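Peptidoglycan recognition protein 3 (PDB 4Z8I) is a zinc-dependent amidase of the peptidoglycan recognition family that probably cleaves bacterial peptidoglycan and also carries a chitin-binding domain. Local coordinates at residues 4-9 against 13-18; 28-33 against 40-45. All coordinates share one frame; numbering follows the deposited sequence.

Contact 1. Residues 4-9 against 13-18; sequences RWRSDG and PNYPAP
Arg6 reaches across to Tyr15 and Pro16, an example of how one long side chain can join two segments of one irregular loop that share no hydrogen bond. Its guanidinium carries the methylene of Tyr15 over one face: CB stands above the centre of the group, 3.7 Å from Arg6 CZ. The tyrosine ring continues from there at a slant, its plane turned 57° from the guanidinium; the nearest approach is Arg6 NH2 to Tyr15 CD1, 3.3 Å. Bends at chi2 (-132°) and chi3 (-58°) bring the end of the chain to residues 13-18, where Arg6 CD lies 3.2 Å from Pro16 O, an atom near the guanidinium plane at its edge. Both segments probably belong to the cystine-rich chitin-binding domain, consistent with a hevein-like fold, and Cys11, bonded to Cys34, lies between them. The same guanidinium also pairs within residues 4-9: NE and NH2 form a salt bridge to Asp8, through weak bonds of 3.1 Å to OD1 and 2.7 Å to OD2. Asp8 OD1 also accepts the backbone N of Arg10. A leucine in place of Arg6 would probably leave Asp8 without its charged mate and uncover the Tyr15 methylene. At the other end of the contact, the Ala17 methyl points toward Arg4, CB lying 3.3 Å from Arg4 O, while the CB of Trp5 is directed away from residues 13-18 and its side chain touches Asn26.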
ATOM      1  N   ARG A   4     -14.941  -9.784  -6.245  1.00 82.94           N
ATOM      2  CA  ARG A   4     -15.087 -11.039  -5.513  1.00 73.82           C
ATOM      3  C   ARG A   4     -16.139 -10.986  -4.410  1.00 73.13           C
ATOM      4  O   ARG A   4     -16.460 -12.008  -3.800  1.00 70.54           O
ATOM      5  CB  ARG A   4     -13.741 -11.486  -4.939  1.00 61.76           C
ATOM      6  CG  ARG A   4     -12.699 -11.782  -6.000  1.00 68.11           C
ATOM      7  CD  ARG A   4     -11.577 -12.642  -5.454  1.00 72.16           C
ATOM      8  NE  ARG A   4     -10.608 -12.979  -6.492  1.00 95.89           N
ATOM      9  CZ  ARG A   4      -9.583 -13.805  -6.319  1.00118.36           C
ATOM     10  NH1 ARG A   4      -8.752 -14.051  -7.323  1.00121.92           N
ATOM     11  NH2 ARG A   4      -9.387 -14.388  -5.143  1.00123.68           N
ATOM     12  N   TRP A   5     -16.675  -9.797  -4.153  1.00 62.78           N
ATOM     13  CA  TRP A   5     -17.756  -9.656  -3.188  1.00 60.86           C
ATOM     14  C   TRP A   5     -18.931  -8.905  -3.793  1.00 56.18           C
ATOM     15  O   TRP A   5     -18.770  -8.142  -4.745  1.00 64.85           O
ATOM     16  CB  TRP A   5     -17.276  -8.951  -1.923  1.00 47.80           C
ATOM     17  CG  TRP A   5     -16.727  -7.598  -2.173  1.00 58.69           C
ATOM     18  CD1 TRP A   5     -17.416  -6.419  -2.186  1.00 58.19           C
ATOM     19  CD2 TRP A   5     -15.363  -7.273  -2.442  1.00 55.21           C
ATOM     20  NE1 TRP A   5     -16.560  -5.378  -2.449  1.00 64.51           N
ATOM     21  CE2 TRP A   5     -15.293  -5.877  -2.611  1.00 54.67           C
ATOM     22  CE3 TRP A   5     -14.194  -8.027  -2.560  1.00 55.68           C
ATOM     23  CZ2 TRP A   5     -14.099  -5.222  -2.889  1.00 55.45           C
ATOM     24  CZ3 TRP A   5     -13.012  -7.375  -2.836  1.00 52.27           C
ATOM     25  CH2 TRP A   5     -12.971  -5.988  -2.998  1.00 64.07           C
ATOM     26  N   ARG A   6     -20.114  -9.125  -3.229  1.00 55.06           N
ATOM     27  CA  ARG A   6     -21.334  -8.518  -3.738  1.00 46.13           C
ATOM     28  C   ARG A   6     -21.503  -7.089  -3.238  1.00 58.73           C
ATOM     29  O   ARG A   6     -20.764  -6.634  -2.365  1.00 62.14           O
ATOM     30  CB  ARG A   6     -22.541  -9.360  -3.332  1.00 41.57           C
ATOM     31  CG  ARG A   6     -22.313 -10.851  -3.475  1.00 47.00           C
ATOM     32  CD  ARG A   6     -23.458 -11.517  -4.208  1.00 59.18           C
ATOM     33  NE  ARG A   6     -24.739 -11.306  -3.543  1.00 57.93           N
ATOM     34  CZ  ARG A   6     -25.906 -11.700  -4.041  1.00 64.00           C
ATOM     35  NH1 ARG A   6     -25.951 -12.323  -5.210  1.00 59.37           N
ATOM     36  NH2 ARG A   6     -27.028 -11.469  -3.374  1.00 75.45           N
ATOM     37  N   SER A   7     -22.481  -6.386  -3.801  1.00 73.45           N
ATOM     38  CA  SER A   7     -22.732  -4.995  -3.445  1.00 77.50           C
ATOM     39  C   SER A   7     -23.830  -4.888  -2.397  1.00 78.17           C
ATOM     40  O   SER A   7     -23.996  -3.844  -1.765  1.00 84.65           O
ATOM     41  CB  SER A   7     -23.122  -4.190  -4.686  1.00 70.89           C
ATOM     42  OG  SER A   7     -24.296  -4.714  -5.283  1.00 70.20           O
ATOM     43  N   ASP A   8     -24.582  -5.971  -2.221  1.00 64.70           N
ATOM     44  CA  ASP A   8     -25.672  -5.989  -1.253  1.00 57.10           C
ATOM     45  C   ASP A   8     -25.206  -6.467   0.119  1.00 55.19           C
ATOM     46  O   ASP A   8     -25.949  -6.385   1.096  1.00 54.82           O
ATOM     47  CB  ASP A   8     -26.847  -6.834  -1.760  1.00 53.28           C
ATOM     48  CG  ASP A   8     -26.469  -8.285  -2.006  1.00 57.59           C
ATOM     49  OD1 ASP A   8     -25.262  -8.599  -2.043  1.00 56.57           O
ATOM     50  OD2 ASP A   8     -27.389  -9.112  -2.176  1.00 54.96           O
ATOM     51  N   GLY A   9     -23.974  -6.964   0.186  1.00 42.98           N
ATOM     52  CA  GLY A   9     -23.377  -7.353   1.450  1.00 44.68           C
ATOM     53  C   GLY A   9     -23.523  -8.826   1.785  1.00 48.19           C
ATOM     54  O   GLY A   9     -23.193  -9.254   2.894  1.00 36.53           O
ATOM     55  N   PRO A  13     -21.817 -19.675  -0.440  1.00 58.96           N
ATOM     56  CA  PRO A  13     -22.154 -20.556  -1.563  1.00 66.73           C
ATOM     57  C   PRO A  13     -23.573 -20.344  -2.092  1.00 68.73           C
ATOM     58  O   PRO A  13     -23.903 -20.859  -3.161  1.00 78.80           O
ATOM     59  CB  PRO A  13     -22.023 -21.952  -0.952  1.00 61.38           C
ATOM     60  CG  PRO A  13     -22.336 -21.753   0.485  1.00 43.11           C
ATOM     61  CD  PRO A  13     -21.786 -20.404   0.841  1.00 59.09           C
ATOM     62  N   ASN A  14     -24.395 -19.600  -1.357  1.00 62.94           N
ATOM     63  CA  ASN A  14     -25.764 -19.323  -1.784  1.00 53.17           C
ATOM     64  C   ASN A  14     -25.899 -17.979  -2.500  1.00 69.94           C
ATOM     65  O   ASN A  14     -26.847 -17.758  -3.254  1.00 66.39           O
ATOM     66  CB  ASN A  14     -26.725 -19.380  -0.595  1.00 48.64           C
ATOM     67  CG  ASN A  14     -26.858 -20.775  -0.016  1.00 67.33           C
ATOM     68  OD1 ASN A  14     -26.600 -21.771  -0.695  1.00 73.91           O
ATOM     69  ND2 ASN A  14     -27.270 -20.855   1.243  1.00 69.33           N
ATOM     70  N   TYR A  15     -24.949 -17.083  -2.257  1.00 73.22           N
ATOM     71  CA  TYR A  15     -24.947 -15.782  -2.913  1.00 65.64           C
ATOM     72  C   TYR A  15     -23.636 -15.544  -3.654  1.00 69.51           C
ATOM     73  O   TYR A  15     -22.760 -14.832  -3.162  1.00 66.19           O
ATOM     74  CB  TYR A  15     -25.212 -14.669  -1.898  1.00 58.44           C
ATOM     75  CG  TYR A  15     -26.545 -14.802  -1.198  1.00 44.30           C
ATOM     76  CD1 TYR A  15     -27.707 -14.305  -1.776  1.00 45.74           C
ATOM     77  CD2 TYR A  15     -26.645 -15.432   0.035  1.00 62.22           C
ATOM     78  CE1 TYR A  15     -28.930 -14.429  -1.141  1.00 50.97           C
ATOM     79  CE2 TYR A  15     -27.864 -15.562   0.676  1.00 64.06           C
ATOM     80  CZ  TYR A  15     -29.003 -15.057   0.084  1.00 63.60           C
ATOM     81  OH  TYR A  15     -30.216 -15.182   0.720  1.00 84.30           O
ATOM     82  N   PRO A  16     -23.499 -16.146  -4.846  1.00 77.04           N
ATOM     83  CA  PRO A  16     -22.270 -16.039  -5.639  1.00 58.75           C
ATOM     84  C   PRO A  16     -21.978 -14.601  -6.048  1.00 56.07           C
ATOM     85  O   PRO A  16     -22.900 -13.851  -6.362  1.00 64.26           O
ATOM     86  CB  PRO A  16     -22.582 -16.876  -6.884  1.00 64.54           C
ATOM     87  CG  PRO A  16     -23.687 -17.792  -6.471  1.00 59.42           C
ATOM     88  CD  PRO A  16     -24.505 -16.998  -5.504  1.00 71.59           C
ATOM     89  N   ALA A  17     -20.704 -14.228  -6.032  1.00 54.54           N
ATOM     90  CA  ALA A  17     -20.278 -12.915  -6.496  1.00 65.35           C
ATOM     91  C   ALA A  17     -20.064 -12.974  -8.005  1.00 86.77           C
ATOM     92  O   ALA A  17     -19.941 -14.064  -8.564  1.00 96.98           O
ATOM     93  CB  ALA A  17     -18.993 -12.509  -5.790  1.00 55.72           C
ATOM     94  N   PRO A  18     -20.039 -11.806  -8.674  1.00 92.79           N
ATOM     95  CA  PRO A  18     -19.733 -11.752 -10.107  1.00 91.26           C
ATOM     96  C   PRO A  18     -18.462 -12.518 -10.468  1.00 93.22           C
ATOM     97  O   PRO A  18     -18.493 -13.379 -11.347  1.00 98.19           O
ATOM     98  CB  PRO A  18     -19.519 -10.258 -10.350  1.00 86.58           C
ATOM     99  CG  PRO A  18     -20.417  -9.601  -9.372  1.00 89.77           C
ATOM    100  CD  PRO A  18     -20.435 -10.485  -8.149  1.00 94.93           C
TER

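Contact 2. Residues 28-33 against 40-45; sequences HAVDHC and CGRETS
The guanidinium of Arg42 has Val30 on one face and Asp31 at an edge: Val30 CG2 sits 3.5 Å above the plane, offset toward the rim, and Asp31 OD1 lies in the plane beside NE. A second flat group, the His32 ring, has the carbonyl O of Val30 over one face, again toward the rim, with Cys33 SG in plane at its edge. Behind these groups is a classic beta bulge, His32 and Cys33 together facing Gly41, in the small three-stranded antiparallel sheet of what is probably a hevein-like chitin-binding domain. It illustrates how an extra residue in one strand can be accommodated opposite a single residue of its neighbour. Cys33 and Gly41 form the hydrogen-bonded antiparallel pair, with Cys33 N giving to Gly41 O (3.1 Å) and Gly41 N to Cys33 O (2.8 Å). His32 N also comes near Gly41 O, but at a poor angle, and makes a weak bond to Val30 O. Disulfides fix both sides of the pair: Cys33 to Cys47, and Cys40, next to Gly41, to Cys25. The side chains of His32 and Cys33 rest on Asp54 of the third strand.

Outside the paired residues, the charged side chains carry the contact. Arg42 holds CG between its backbone N and carbonyl carbon (chi1 69°), and a bend at chi3 sets the guanidinium against Val30, whose CG1 also approaches Arg42 NH1 at 3.6 Å. The salt bridge is nearly straight at the donor: Arg42 NE to Asp31 OD1 is 3.2 Å with an angle of 171° at the hydrogen, although the nitrogen meets OD1 from above the carboxylate plane, 40° out of it.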
ATOM      1  N   HIS A  28     -10.535  -5.369   2.957  1.00 41.49           N
ATOM      2  CA  HIS A  28     -10.150  -4.062   3.461  1.00 37.43           C
ATOM      3  C   HIS A  28     -11.360  -3.304   3.995  1.00 30.97           C
ATOM      4  O   HIS A  28     -11.292  -2.105   4.266  1.00 55.63           O
ATOM      5  CB  HIS A  28      -9.445  -3.290   2.350  1.00 53.89           C
ATOM      6  CG  HIS A  28      -8.482  -4.130   1.569  1.00 60.51           C
ATOM      7  ND1 HIS A  28      -7.134  -4.177   1.853  1.00 55.80           N
ATOM      8  CD2 HIS A  28      -8.677  -4.979   0.532  1.00 67.82           C
ATOM      9  CE1 HIS A  28      -6.538  -5.008   1.016  1.00 62.56           C
ATOM     10  NE2 HIS A  28      -7.453  -5.509   0.205  1.00 71.61           N
ATOM     11  N   ALA A  29     -12.466  -4.026   4.148  1.00 41.23           N
ATOM     12  CA  ALA A  29     -13.679  -3.482   4.749  1.00 38.62           C
ATOM     13  C   ALA A  29     -13.768  -3.902   6.208  1.00 40.03           C
ATOM     14  O   ALA A  29     -13.166  -4.896   6.609  1.00 53.03           O
ATOM     15  CB  ALA A  29     -14.901  -3.972   3.996  1.00 28.45           C
ATOM     16  N   VAL A  30     -14.528  -3.151   6.998  1.00 45.14           N
ATOM     17  CA  VAL A  30     -14.759  -3.505   8.395  1.00 37.20           C
ATOM     18  C   VAL A  30     -15.496  -4.850   8.491  1.00 52.68           C
ATOM     19  O   VAL A  30     -15.208  -5.666   9.370  1.00 46.47           O
ATOM     20  CB  VAL A  30     -15.518  -2.378   9.148  1.00 38.17           C
ATOM     21  CG1 VAL A  30     -16.801  -2.010   8.422  1.00 68.17           C
ATOM     22  CG2 VAL A  30     -15.815  -2.783  10.579  1.00 46.65           C
ATOM     23  N   ASP A  31     -16.422  -5.082   7.563  1.00 54.20           N
ATOM     24  CA  ASP A  31     -17.139  -6.352   7.484  1.00 46.15           C
ATOM     25  C   ASP A  31     -16.464  -7.313   6.504  1.00 37.60           C
ATOM     26  O   ASP A  31     -16.899  -7.446   5.358  1.00 43.30           O
ATOM     27  CB  ASP A  31     -18.598  -6.127   7.068  1.00 28.91           C
ATOM     28  CG  ASP A  31     -19.379  -5.309   8.083  1.00 53.77           C
ATOM     29  OD1 ASP A  31     -19.560  -5.786   9.223  1.00 47.69           O
ATOM     30  OD2 ASP A  31     -19.822  -4.194   7.735  1.00 55.55           O
ATOM     31  N   HIS A  32     -15.416  -7.993   6.960  1.00 32.50           N
ATOM     32  CA  HIS A  32     -14.613  -8.842   6.077  1.00 33.57           C
ATOM     33  C   HIS A  32     -14.756 -10.339   6.350  1.00 39.71           C
ATOM     34  O   HIS A  32     -13.985 -11.144   5.826  1.00 36.05           O
ATOM     35  CB  HIS A  32     -13.140  -8.446   6.164  1.00 27.55           C
ATOM     36  CG  HIS A  32     -12.652  -8.253   7.565  1.00 37.18           C
ATOM     37  ND1 HIS A  32     -12.802  -9.212   8.544  1.00 40.94           N
ATOM     38  CD2 HIS A  32     -12.012  -7.214   8.153  1.00 40.05           C
ATOM     39  CE1 HIS A  32     -12.281  -8.770   9.676  1.00 40.00           C
ATOM     40  NE2 HIS A  32     -11.792  -7.562   9.463  1.00 30.83           N
ATOM     41  N   CYS A  33     -15.738 -10.710   7.164  1.00 28.46           N
ATOM     42  CA  CYS A  33     -15.968 -12.115   7.471  1.00 29.18           C
ATOM     43  C   CYS A  33     -17.298 -12.600   6.914  1.00 43.94           C
ATOM     44  O   CYS A  33     -18.341 -11.991   7.155  1.00 36.33           O
ATOM     45  CB  CYS A  33     -15.932 -12.345   8.980  1.00 32.07           C
ATOM     46  SG  CYS A  33     -14.333 -12.027   9.745  1.00 37.99           S
ATOM     47  N   CYS A  40     -21.761 -10.603   5.017  1.00 35.41           N
ATOM     48  CA  CYS A  40     -20.464 -10.049   5.363  1.00 39.60           C
ATOM     49  C   CYS A  40     -20.607  -9.248   6.654  1.00 53.87           C
ATOM     50  O   CYS A  40     -21.379  -8.287   6.717  1.00 46.10           O
ATOM     51  CB  CYS A  40     -19.922  -9.173   4.232  1.00 34.08           C
ATOM     52  SG  CYS A  40     -19.412 -10.107   2.764  1.00 66.04           S
ATOM     53  N   GLY A  41     -19.874  -9.664   7.685  1.00 55.60           N
ATOM     54  CA  GLY A  41     -19.957  -9.041   8.994  1.00 58.42           C
ATOM     55  C   GLY A  41     -18.594  -8.793   9.613  1.00 50.96           C
ATOM     56  O   GLY A  41     -17.569  -9.075   8.994  1.00 48.54           O
ATOM     57  N   ARG A  42     -18.585  -8.285  10.844  1.00 49.90           N
ATOM     58  CA  ARG A  42     -17.349  -7.856  11.496  1.00 33.69           C
ATOM     59  C   ARG A  42     -17.133  -8.516  12.854  1.00 48.97           C
ATOM     60  O   ARG A  42     -16.024  -8.496  13.391  1.00 61.51           O
ATOM     61  CB  ARG A  42     -17.367  -6.339  11.690  1.00 35.55           C
ATOM     62  CG  ARG A  42     -18.396  -5.875  12.711  1.00 28.61           C
ATOM     63  CD  ARG A  42     -18.462  -4.359  12.825  1.00 39.69           C
ATOM     64  NE  ARG A  42     -19.051  -3.732  11.647  1.00 42.37           N
ATOM     65  CZ  ARG A  42     -19.265  -2.425  11.531  1.00 52.05           C
ATOM     66  NH1 ARG A  42     -19.805  -1.931  10.425  1.00 40.62           N
ATOM     67  NH2 ARG A  42     -18.938  -1.613  12.527  1.00 47.40           N
ATOM     68  N   GLU A  43     -18.192  -9.088  13.415  1.00 44.15           N
ATOM     69  CA  GLU A  43     -18.128  -9.609  14.777  1.00 40.75           C
ATOM     70  C   GLU A  43     -17.427 -10.962  14.842  1.00 57.68           C
ATOM     71  O   GLU A  43     -17.249 -11.627  13.821  1.00 64.44           O
ATOM     72  CB  GLU A  43     -19.531  -9.705  15.388  1.00 39.92           C
ATOM     73  CG  GLU A  43     -20.350  -8.419  15.317  1.00 53.51           C
ATOM     74  CD  GLU A  43     -19.853  -7.334  16.257  1.00 60.69           C
ATOM     75  OE1 GLU A  43     -18.942  -7.605  17.067  1.00 58.81           O
ATOM     76  OE2 GLU A  43     -20.383  -6.203  16.189  1.00 66.86           O
ATOM     77  N   THR A  44     -17.033 -11.354  16.051  1.00 59.38           N
ATOM     78  CA  THR A  44     -16.347 -12.623  16.291  1.00 64.98           C
ATOM     79  C   THR A  44     -17.166 -13.811  15.790  1.00 53.77           C
ATOM     80  O   THR A  44     -16.618 -14.779  15.260  1.00 60.64           O
ATOM     81  CB  THR A  44     -16.027 -12.794  17.794  1.00 77.34           C
ATOM     82  OG1 THR A  44     -15.213 -11.700  18.234  1.00 83.52           O
ATOM     83  CG2 THR A  44     -15.289 -14.097  18.056  1.00 72.04           C
ATOM     84  N   SER A  45     -18.483 -13.721  15.945  1.00 52.16           N
ATOM     85  CA  SER A  45     -19.389 -14.761  15.471  1.00 45.03           C
ATOM     86  C   SER A  45     -19.322 -14.929  13.953  1.00 52.24           C
ATOM     87  O   SER A  45     -19.512 -16.027  13.433  1.00 62.61           O
ATOM     88  CB  SER A  45     -20.823 -14.443  15.890  1.00 50.86           C
ATOM     89  OG  SER A  45     -21.298 -13.276  15.239  1.00 58.26           O
TER

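Followed from the N terminus, the chain first folds back at contact 1, which closes the short turn carrying Cys11. It then runs on through Cys25 to contact 2, where residues 28-33 and 40-45 close the hairpin between strands 33-34 and 40-41. The two contacts are in series, neither enclosing the other, with centres about 14 Å apart. Gly9 O and Cys40 N, 2.9 Å apart in a probable hydrogen bond, join them directly, and the Cys11-Cys34 disulfide ties the first turn to the hairpin. A weak hydrogen bond between His28 ND1 and Ser185 OG on helix 174-190 links this cystine-rich part to the amidase part, which holds the zinc ion.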